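Local structure of toll-like receptor 13 (Mus musculus, 4Z0C) at residues L463-L474 against H488-K497; L516-L524 against S544-S552. The protein recognises bacterial 23S rRNA as an innate immune receptor and signals through MYD88 and TRAF6 to activate NF-kappa-B and cytokine secretion. All blocks are in the same frame, centred on the assembly; numbering follows the deposited sequence.

In the fold
Both contacts join the outer, convex loops of successive turns in the leucine-rich repeat solenoid that forms the ectodomain. Interaction 1 lies earlier in the chain than interaction 2, and they are about 14 Å apart, centre to centre. They touch through 488-497 and 516-524: Phe492 CB lies 3.9 Å from Leu524 CD2, an apolar link from one contact into the next, and the Phe492 ring also packs on a backbone carbonyl, its CD2 3.2 Å from Pro520 O. Neither touches the bound RNA, whose nearest atom is about 13 Å from interaction 1 and about 9 Å from interaction 2. A protein-linked glycan borders interaction 2 at Gly551 and Ser552.

Interaction 1 (L463-L474 against H488-K497)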
loop_
_atom_site.group_PDB
_atom_site.type_symbol
_atom_site.label_atom_id
_atom_site.label_comp_id
_atom_site.label_asym_id
_atom_site.label_seq_id
_atom_site.Cartn_x
_atom_site.Cartn_y
_atom_site.Cartn_z
ATOM N N LEU A 463 -15.646 2.074 -9.900
ATOM C CA LEU A 463 -15.779 3.055 -10.966
ATOM C C LEU A 463 -16.990 2.713 -11.822
ATOM O O LEU A 463 -16.958 1.756 -12.587
ATOM C CB LEU A 463 -14.514 3.103 -11.824
ATOM C CG LEU A 463 -13.169 3.415 -11.167
ATOM C CD1 LEU A 463 -12.081 3.499 -12.211
ATOM C CD2 LEU A 463 -13.244 4.707 -10.434
ATOM N N GLU A 464 -18.063 3.480 -11.669
ATOM C CA GLU A 464 -19.258 3.301 -12.484
ATOM C C GLU A 464 -18.909 3.389 -13.966
ATOM O O GLU A 464 -17.939 4.038 -14.350
ATOM C CB GLU A 464 -20.320 4.350 -12.128
ATOM C CG GLU A 464 -21.017 4.115 -10.789
ATOM C CD GLU A 464 -22.214 5.066 -10.532
ATOM O OE1 GLU A 464 -22.496 5.372 -9.350
ATOM O OE2 GLU A 464 -22.872 5.512 -11.501
ATOM N N PRO A 465 -19.683 2.699 -14.807
ATOM C CA PRO A 465 -19.533 2.835 -16.258
ATOM C C PRO A 465 -19.774 4.281 -16.634
ATOM O O PRO A 465 -20.587 4.923 -15.976
ATOM C CB PRO A 465 -20.668 1.969 -16.807
ATOM C CG PRO A 465 -20.977 1.001 -15.706
ATOM C CD PRO A 465 -20.731 1.730 -14.437
ATOM N N ASN A 466 -19.086 4.779 -17.658
ATOM C CA ASN A 466 -19.203 6.180 -18.073
ATOM C C ASN A 466 -18.801 7.204 -16.994
ATOM O O ASN A 466 -19.278 8.342 -17.003
ATOM C CB ASN A 466 -20.616 6.479 -18.600
ATOM C CG ASN A 466 -21.007 5.588 -19.766
ATOM O OD1 ASN A 466 -20.183 5.269 -20.623
ATOM N ND2 ASN A 466 -22.268 5.166 -19.791
ATOM N N SER A 467 -17.942 6.790 -16.064
ATOM C CA SER A 467 -17.374 7.708 -15.076
ATOM C C SER A 467 -16.639 8.852 -15.764
ATOM O O SER A 467 -16.649 9.980 -15.287
ATOM C CB SER A 467 -16.384 6.975 -14.172
ATOM O OG SER A 467 -17.043 6.318 -13.113
ATOM N N PHE A 468 -16.019 8.541 -16.899
ATOM C CA PHE A 468 -15.168 9.469 -17.618
ATOM C C PHE A 468 -15.757 9.938 -18.949
ATOM O O PHE A 468 -15.015 10.374 -19.831
ATOM C CB PHE A 468 -13.794 8.836 -17.873
ATOM C CG PHE A 468 -13.110 8.340 -16.632
ATOM C CD1 PHE A 468 -12.580 9.229 -15.715
ATOM C CD2 PHE A 468 -13.006 6.980 -16.382
ATOM C CE1 PHE A 468 -11.945 8.781 -14.584
ATOM C CE2 PHE A 468 -12.383 6.514 -15.243
ATOM C CZ PHE A 468 -11.847 7.412 -14.340
ATOM N N SER A 469 -17.072 9.849 -19.114
ATOM C CA SER A 469 -17.684 10.407 -20.325
ATOM C C SER A 469 -17.513 11.947 -20.395
ATOM O O SER A 469 -17.409 12.637 -19.371
ATOM C CB SER A 469 -19.161 10.015 -20.431
ATOM O OG SER A 469 -19.953 10.754 -19.529
ATOM N N GLY A 470 -17.442 12.475 -21.610
ATOM C CA GLY A 470 -17.264 13.898 -21.804
ATOM C C GLY A 470 -15.811 14.353 -21.787
ATOM O O GLY A 470 -15.506 15.492 -22.139
ATOM N N LEU A 471 -14.910 13.472 -21.373
ATOM C CA LEU A 471 -13.502 13.831 -21.287
ATOM C C LEU A 471 -12.796 13.521 -22.605
ATOM O O LEU A 471 -11.772 12.846 -22.639
ATOM C CB LEU A 471 -12.832 13.112 -20.123
ATOM C CG LEU A 471 -13.347 13.565 -18.759
ATOM C CD1 LEU A 471 -12.684 12.809 -17.615
ATOM C CD2 LEU A 471 -13.162 15.075 -18.586
ATOM N N THR A 472 -13.359 14.053 -23.684
ATOM C CA THR A 472 -12.901 13.792 -25.041
ATOM C C THR A 472 -11.454 14.217 -25.297
ATOM O O THR A 472 -10.726 13.552 -26.038
ATOM C CB THR A 472 -13.826 14.500 -26.052
ATOM O OG1 THR A 472 -15.161 13.999 -25.905
ATOM C CG2 THR A 472 -13.335 14.307 -27.490
ATOM N N ASN A 473 -11.038 15.294 -24.640
ATOM C CA ASN A 473 -9.688 15.825 -24.781
ATOM C C ASN A 473 -8.706 15.419 -23.693
ATOM O O ASN A 473 -7.628 16.010 -23.582
ATOM C CB ASN A 473 -9.709 17.351 -24.912
ATOM C CG ASN A 473 -10.311 17.807 -26.222
ATOM O OD1 ASN A 473 -9.793 17.499 -27.299
ATOM N ND2 ASN A 473 -11.409 18.542 -26.142
ATOM N N LEU A 474 -9.084 14.463 -22.852
ATOM C CA LEU A 474 -8.190 14.086 -21.768
ATOM C C LEU A 474 -6.938 13.435 -22.342
ATOM O O LEU A 474 -7.017 12.528 -23.188
ATOM C CB LEU A 474 -8.863 13.177 -20.743
ATOM C CG LEU A 474 -8.114 13.202 -19.407
ATOM C CD1 LEU A 474 -8.305 14.552 -18.714
ATOM C CD2 LEU A 474 -8.558 12.064 -18.513
ATOM N N HIS A 488 -14.837 -2.367 -15.782
ATOM C CA HIS A 488 -16.140 -2.484 -16.427
ATOM C C HIS A 488 -15.993 -2.335 -17.944
ATOM O O HIS A 488 -15.027 -1.754 -18.411
ATOM C CB HIS A 488 -17.112 -1.435 -15.882
ATOM C CG HIS A 488 -18.411 -1.385 -16.623
ATOM N ND1 HIS A 488 -19.486 -2.185 -16.300
ATOM C CD2 HIS A 488 -18.797 -0.655 -17.696
ATOM C CE1 HIS A 488 -20.482 -1.942 -17.134
ATOM N NE2 HIS A 488 -20.088 -1.021 -17.994
ATOM N N GLU A 489 -16.941 -2.880 -18.696
ATOM C CA GLU A 489 -16.951 -2.806 -20.162
ATOM C C GLU A 489 -16.731 -1.413 -20.754
ATOM O O GLU A 489 -15.966 -1.243 -21.702
ATOM C CB GLU A 489 -18.262 -3.365 -20.713
ATOM C CG GLU A 489 -18.457 -3.064 -22.189
ATOM C CD GLU A 489 -19.806 -3.506 -22.716
ATOM O OE1 GLU A 489 -20.594 -4.089 -21.936
ATOM O OE2 GLU A 489 -20.070 -3.264 -23.917
ATOM N N HIS A 490 -17.421 -0.428 -20.192
ATOM C CA HIS A 490 -17.419 0.930 -20.716
ATOM C C HIS A 490 -16.761 1.890 -19.736
ATOM O O HIS A 490 -17.174 3.046 -19.611
ATOM C CB HIS A 490 -18.849 1.411 -20.989
ATOM C CG HIS A 490 -19.538 0.671 -22.091
ATOM N ND1 HIS A 490 -18.862 0.137 -23.167
ATOM C CD2 HIS A 490 -20.849 0.392 -22.293
ATOM C CE1 HIS A 490 -19.725 -0.450 -23.979
ATOM N NE2 HIS A 490 -20.936 -0.310 -23.471
ATOM N N LEU A 491 -15.751 1.401 -19.030
ATOM C CA LEU A 491 -15.055 2.223 -18.055
ATOM C C LEU A 491 -14.326 3.380 -18.743
ATOM O O LEU A 491 -14.467 4.538 -18.362
ATOM C CB LEU A 491 -14.066 1.364 -17.264
ATOM C CG LEU A 491 -13.155 2.105 -16.285
ATOM C CD1 LEU A 491 -13.973 2.976 -15.351
ATOM C CD2 LEU A 491 -12.281 1.118 -15.509
ATOM N N PHE A 492 -13.547 3.040 -19.763
ATOM C CA PHE A 492 -12.688 3.983 -20.467
ATOM C C PHE A 492 -13.295 4.457 -21.781
ATOM O O PHE A 492 -12.572 4.709 -22.743
ATOM C CB PHE A 492 -11.320 3.355 -20.703
ATOM C CG PHE A 492 -10.591 3.016 -19.434
ATOM C CD1 PHE A 492 -10.389 3.974 -18.455
ATOM C CD2 PHE A 492 -10.138 1.728 -19.205
ATOM C CE1 PHE A 492 -9.718 3.659 -17.275
ATOM C CE2 PHE A 492 -9.482 1.396 -18.016
ATOM C CZ PHE A 492 -9.251 2.354 -17.065
ATOM N N SER A 493 -14.615 4.628 -21.797
ATOM C CA SER A 493 -15.352 4.926 -23.028
ATOM C C SER A 493 -14.964 6.214 -23.775
ATOM O O SER A 493 -14.457 6.154 -24.899
ATOM C CB SER A 493 -16.853 4.973 -22.715
ATOM O OG SER A 493 -17.485 3.754 -23.070
ATOM N N GLY A 494 -15.200 7.372 -23.171
ATOM C CA GLY A 494 -14.921 8.640 -23.833
ATOM C C GLY A 494 -13.463 9.050 -24.005
ATOM O O GLY A 494 -13.175 10.213 -24.319
ATOM N N LEU A 495 -12.540 8.111 -23.816
ATOM C CA LEU A 495 -11.138 8.486 -23.736
ATOM C C LEU A 495 -10.289 8.153 -24.963
ATOM O O LEU A 495 -9.169 7.680 -24.831
ATOM C CB LEU A 495 -10.532 7.841 -22.485
ATOM C CG LEU A 495 -11.234 8.232 -21.183
ATOM C CD1 LEU A 495 -10.602 7.567 -19.969
ATOM C CD2 LEU A 495 -11.226 9.732 -21.025
ATOM N N GLU A 496 -10.786 8.455 -26.156
ATOM C CA GLU A 496 -10.103 7.984 -27.365
ATOM C C GLU A 496 -8.820 8.755 -27.685
ATOM O O GLU A 496 -8.017 8.324 -28.522
ATOM C CB GLU A 496 -11.037 8.036 -28.570
ATOM C CG GLU A 496 -12.201 7.079 -28.516
ATOM C CD GLU A 496 -13.023 7.132 -29.786
ATOM O OE1 GLU A 496 -12.679 7.932 -30.686
ATOM O OE2 GLU A 496 -14.007 6.374 -29.893
ATOM N N LYS A 497 -8.629 9.875 -26.988
ATOM C CA LYS A 497 -7.488 10.739 -27.195
ATOM C C LYS A 497 -6.492 10.646 -26.045
ATOM O O LYS A 497 -5.484 11.361 -26.031
ATOM C CB LYS A 497 -7.951 12.179 -27.375
ATOM C CG LYS A 497 -8.522 12.499 -28.749
ATOM C CD LYS A 497 -8.946 13.972 -28.824
ATOM C CE LYS A 497 -9.459 14.352 -30.209
ATOM N NZ LYS A 497 -10.839 13.820 -30.473
HETATM O O HOH W 1 -9.243 11.627 -24.310
#
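Successive convex loops of the leucine-rich repeat solenoid meet here, with Phe468, Leu491 and Leu495 carrying the apolar part of the contact. The CD1 methyl of Leu491 lies 3.6 Å from Leu463 CB and also reaches Phe468 CE2, at 3.9 Å. With CG anti to the backbone N (chi1 174°), the Leu491 side chain runs alongside the Phe468 ring and points the same way. The carbonyl O of Leu491 stands at the edge of that ring, in its plane, 3.5 Å from Phe468 CD2. Further along, Leu495 divides its two methyls: CD1 packs on Phe468 CB and CD2 on Leu471 CB, the latter at 3.8 Å. Phe468 and Leu495 both also touch Leu477 of strand 476-478, in the hydrophobic core where consensus apolar residues of successive repeats stack. Polar links lie toward either end. Asn466 N donates to His490 O at 3.2 Å, nearly straight at 170° but from above the carbonyl plane. A water lies 3.0 Å from Thr472 O and 2.7 Å from Leu474 O, placed to donate to them, and accepts a weak bond from Lys497 N. The aliphatic part of Lys497 lies against this carbonyl end, its CD 3.3 Å from Thr472 O.

Interaction 2 (L516-L524 against S544-S552); sequences LQYPPFIKL and SNFFQGLGS. With NAG (2-acetamido-2-deoxy-beta-D-glucopyranose), chain R.
Asn545 grips the backbone of Leu516 with both ends of its amide. OD1 accepts from Leu516 N at 3.0 Å, with the donor tilted 20° from the amide carbonyl plane, while ND2 donates to Leu516 O at 2.7 Å, in the plane of the Leu516 carbonyl, on a lone pair of its oxygen. CG sits between the backbone N and the carbonyl carbon of Asn545 (chi1 59°), a rotamer that presents the amide to Leu516, and Pro519 CG rests against ND2. Beside this clamp, the edge of Phe521 meets the face of Phe546 in a T-shaped stack, the planes at 83° and CE2 of the two rings 3.6 Å apart. Leu516 CD1 approaches the edge of the Phe546 ring, and Pro520 CG touches its CE1. Nearer the backbone, Leu550 CD1 packs on Phe521 CB at 3.6 Å. Ile522 CD1 lies 3.6 Å from Gly549 CA, a close approach of the two loops. A water joins the backbones, accepting from Phe521 N and donating to Phe546 O and, at 2.6 Å, to Gln548 O. Farther inward, Leu530 of strand 529-531 touches both Phe521 and Leu550, anchoring this layer to the repeat solenoid; Phe521 also meets Leu501 of strand 500-502. The two amide bonds restrict rotation of the Asn545 side chain, and the water satisfies three backbone polar groups beside the aromatic pair.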
loop_
_atom_site.group_PDB
_atom_site.type_symbol
_atom_site.label_atom_id
_atom_site.label_comp_id
_atom_site.label_asym_id
_atom_site.label_seq_id
_atom_site.Cartn_x
_atom_site.Cartn_y
_atom_site.Cartn_z
ATOM N N LEU A 516 -10.673 -12.147 -21.233
ATOM C CA LEU A 516 -11.695 -11.174 -20.898
ATOM C C LEU A 516 -12.672 -10.928 -22.041
ATOM O O LEU A 516 -12.275 -10.748 -23.194
ATOM C CB LEU A 516 -11.047 -9.872 -20.476
ATOM C CG LEU A 516 -10.134 -10.002 -19.268
ATOM C CD1 LEU A 516 -9.643 -8.605 -18.928
ATOM C CD2 LEU A 516 -10.895 -10.605 -18.107
ATOM N N GLN A 517 -13.956 -10.914 -21.705
ATOM C CA GLN A 517 -14.986 -10.609 -22.677
ATOM C C GLN A 517 -14.796 -9.184 -23.165
ATOM O O GLN A 517 -14.964 -8.896 -24.350
ATOM C CB GLN A 517 -16.375 -10.773 -22.073
ATOM C CG GLN A 517 -17.475 -10.460 -23.061
ATOM C CD GLN A 517 -18.801 -11.062 -22.677
ATOM O OE1 GLN A 517 -19.603 -11.418 -23.542
ATOM N NE2 GLN A 517 -19.049 -11.172 -21.372
ATOM N N TYR A 518 -14.441 -8.297 -22.240
ATOM C CA TYR A 518 -14.120 -6.914 -22.589
ATOM C C TYR A 518 -12.697 -6.563 -22.166
ATOM O O TYR A 518 -12.444 -6.281 -20.993
ATOM C CB TYR A 518 -15.104 -5.941 -21.935
ATOM C CG TYR A 518 -16.547 -6.316 -22.143
ATOM C CD1 TYR A 518 -17.157 -6.134 -23.380
ATOM C CD2 TYR A 518 -17.309 -6.847 -21.100
ATOM C CE1 TYR A 518 -18.489 -6.483 -23.577
ATOM C CE2 TYR A 518 -18.638 -7.192 -21.283
ATOM C CZ TYR A 518 -19.223 -7.009 -22.525
ATOM O OH TYR A 518 -20.543 -7.348 -22.724
ATOM N N PRO A 519 -11.758 -6.601 -23.119
ATOM C CA PRO A 519 -10.407 -6.114 -22.837
ATOM C C PRO A 519 -10.562 -4.673 -22.408
ATOM O O PRO A 519 -11.252 -3.911 -23.089
ATOM C CB PRO A 519 -9.718 -6.171 -24.194
ATOM C CG PRO A 519 -10.522 -7.105 -25.005
ATOM C CD PRO A 519 -11.933 -6.964 -24.530
ATOM N N PRO A 520 -9.958 -4.313 -21.273
ATOM C CA PRO A 520 -10.189 -3.015 -20.626
ATOM C C PRO A 520 -9.623 -1.801 -21.368
ATOM O O PRO A 520 -10.174 -0.710 -21.254
ATOM C CB PRO A 520 -9.498 -3.183 -19.275
ATOM C CG PRO A 520 -8.475 -4.255 -19.494
ATOM C CD PRO A 520 -9.046 -5.181 -20.507
ATOM N N PHE A 521 -8.576 -1.997 -22.158
ATOM C CA PHE A 521 -7.906 -0.889 -22.838
ATOM C C PHE A 521 -8.284 -0.823 -24.313
ATOM O O PHE A 521 -7.636 -0.148 -25.111
ATOM C CB PHE A 521 -6.397 -1.032 -22.665
ATOM C CG PHE A 521 -5.990 -1.284 -21.245
ATOM C CD1 PHE A 521 -6.340 -0.383 -20.243
ATOM C CD2 PHE A 521 -5.305 -2.436 -20.897
ATOM C CE1 PHE A 521 -5.976 -0.611 -18.922
ATOM C CE2 PHE A 521 -4.942 -2.677 -19.577
ATOM C CZ PHE A 521 -5.263 -1.761 -18.592
ATOM N N ILE A 522 -9.342 -1.536 -24.672
ATOM C CA ILE A 522 -9.709 -1.692 -26.075
ATOM C C ILE A 522 -10.069 -0.376 -26.794
ATOM O O ILE A 522 -9.843 -0.242 -27.993
ATOM C CB ILE A 522 -10.844 -2.752 -26.231
ATOM C CG1 ILE A 522 -10.968 -3.203 -27.683
ATOM C CG2 ILE A 522 -12.166 -2.220 -25.714
ATOM C CD1 ILE A 522 -9.702 -3.768 -28.221
ATOM N N LYS A 523 -10.572 0.611 -26.064
ATOM C CA LYS A 523 -10.951 1.876 -26.700
ATOM C C LYS A 523 -9.862 2.960 -26.658
ATOM O O LYS A 523 -10.001 4.014 -27.276
ATOM C CB LYS A 523 -12.264 2.417 -26.118
ATOM C CG LYS A 523 -13.503 2.233 -27.013
ATOM C CD LYS A 523 -13.600 0.836 -27.640
ATOM C CE LYS A 523 -13.134 0.806 -29.102
ATOM N NZ LYS A 523 -14.031 1.562 -30.019
ATOM N N LEU A 524 -8.775 2.694 -25.942
ATOM C CA LEU A 524 -7.721 3.682 -25.795
ATOM C C LEU A 524 -6.767 3.668 -26.993
ATOM O O LEU A 524 -5.614 3.251 -26.882
ATOM C CB LEU A 524 -6.965 3.436 -24.498
ATOM C CG LEU A 524 -7.846 3.467 -23.252
ATOM C CD1 LEU A 524 -7.015 3.139 -22.018
ATOM C CD2 LEU A 524 -8.566 4.803 -23.097
ATOM N N SER A 544 -5.217 -13.322 -21.285
ATOM C CA SER A 544 -4.546 -13.623 -22.548
ATOM C C SER A 544 -4.755 -12.526 -23.589
ATOM O O SER A 544 -3.957 -12.387 -24.512
ATOM C CB SER A 544 -4.975 -14.992 -23.098
ATOM O OG SER A 544 -6.282 -14.922 -23.632
ATOM N N ASN A 545 -5.829 -11.757 -23.443
ATOM C CA ASN A 545 -6.104 -10.655 -24.363
ATOM C C ASN A 545 -6.034 -9.303 -23.634
ATOM O O ASN A 545 -6.685 -8.315 -24.021
ATOM C CB ASN A 545 -7.482 -10.821 -24.993
ATOM C CG ASN A 545 -8.582 -10.857 -23.958
ATOM O OD1 ASN A 545 -8.327 -11.132 -22.783
ATOM N ND2 ASN A 545 -9.806 -10.547 -24.376
ATOM N N PHE A 546 -5.235 -9.263 -22.575
ATOM C CA PHE A 546 -5.213 -8.094 -21.718
ATOM C C PHE A 546 -4.852 -6.801 -22.443
ATOM O O PHE A 546 -5.371 -5.735 -22.086
ATOM C CB PHE A 546 -4.277 -8.327 -20.540
ATOM C CG PHE A 546 -4.514 -7.395 -19.384
ATOM C CD1 PHE A 546 -5.720 -7.408 -18.710
ATOM C CD2 PHE A 546 -3.516 -6.514 -18.967
ATOM C CE1 PHE A 546 -5.938 -6.565 -17.645
ATOM C CE2 PHE A 546 -3.715 -5.674 -17.896
ATOM C CZ PHE A 546 -4.932 -5.687 -17.239
ATOM N N PHE A 547 -3.997 -6.894 -23.468
ATOM C CA PHE A 547 -3.470 -5.685 -24.148
ATOM C C PHE A 547 -4.049 -5.365 -25.525
ATOM O O PHE A 547 -3.545 -4.493 -26.232
ATOM C CB PHE A 547 -1.937 -5.732 -24.209
ATOM C CG PHE A 547 -1.303 -5.746 -22.857
ATOM C CD1 PHE A 547 -1.427 -4.641 -22.015
ATOM C CD2 PHE A 547 -0.622 -6.861 -22.404
ATOM C CE1 PHE A 547 -0.863 -4.646 -20.755
ATOM C CE2 PHE A 547 -0.052 -6.876 -21.143
ATOM C CZ PHE A 547 -0.168 -5.758 -20.320
ATOM N N GLN A 548 -5.109 -6.071 -25.880
ATOM C CA GLN A 548 -5.867 -5.860 -27.106
ATOM C C GLN A 548 -6.218 -4.376 -27.289
ATOM O O GLN A 548 -6.675 -3.708 -26.360
ATOM C CB GLN A 548 -7.152 -6.697 -27.027
ATOM C CG GLN A 548 -7.941 -6.878 -28.314
ATOM C CD GLN A 548 -7.361 -7.941 -29.224
ATOM O OE1 GLN A 548 -6.358 -8.583 -28.899
ATOM N NE2 GLN A 548 -8.000 -8.142 -30.374
ATOM N N GLY A 549 -5.979 -3.860 -28.488
ATOM C CA GLY A 549 -6.405 -2.525 -28.854
ATOM C C GLY A 549 -5.310 -1.492 -28.668
ATOM O O GLY A 549 -5.506 -0.313 -28.967
ATOM N N LEU A 550 -4.155 -1.948 -28.189
ATOM C CA LEU A 550 -3.069 -1.054 -27.807
ATOM C C LEU A 550 -1.904 -0.982 -28.820
ATOM O O LEU A 550 -0.731 -0.963 -28.440
ATOM C CB LEU A 550 -2.566 -1.423 -26.409
ATOM C CG LEU A 550 -3.514 -1.005 -25.272
ATOM C CD1 LEU A 550 -3.005 -1.448 -23.914
ATOM C CD2 LEU A 550 -3.687 0.501 -25.290
ATOM N N GLY A 551 -2.240 -0.925 -30.106
ATOM C CA GLY A 551 -1.241 -0.832 -31.157
ATOM C C GLY A 551 -0.414 0.444 -31.176
ATOM O O GLY A 551 0.656 0.481 -31.772
ATOM N N SER A 552 -0.896 1.495 -30.527
ATOM C CA SER A 552 -0.154 2.757 -30.461
ATOM C C SER A 552 0.761 2.863 -29.241
ATOM O O SER A 552 1.549 3.802 -29.128
ATOM C CB SER A 552 -1.121 3.941 -30.486
ATOM O OG SER A 552 -2.031 3.857 -29.398
HETATM C C1 NAG R . 3.109 4.633 -35.833
HETATM C C2 NAG R . 1.601 4.440 -35.743
HETATM C C3 NAG R . 0.907 4.915 -37.010
HETATM C C4 NAG R . 1.410 6.269 -37.507
HETATM C C5 NAG R . 2.929 6.398 -37.428
HETATM C C6 NAG R . 3.344 7.849 -37.695
HETATM C C7 NAG R . 0.170 2.602 -34.986
HETATM C C8 NAG R . -0.192 1.170 -35.244
HETATM N N2 NAG R . 1.299 3.035 -35.549
HETATM O O3 NAG R . -0.471 5.003 -36.738
HETATM O O4 NAG R . 1.014 6.462 -38.853
HETATM O O5 NAG R . 3.415 5.972 -36.164
HETATM O O6 NAG R . 2.980 8.238 -39.006
HETATM O O7 NAG R . -0.551 3.299 -34.274
HETATM O O HOH W 2 -7.070 -3.999 -23.769
#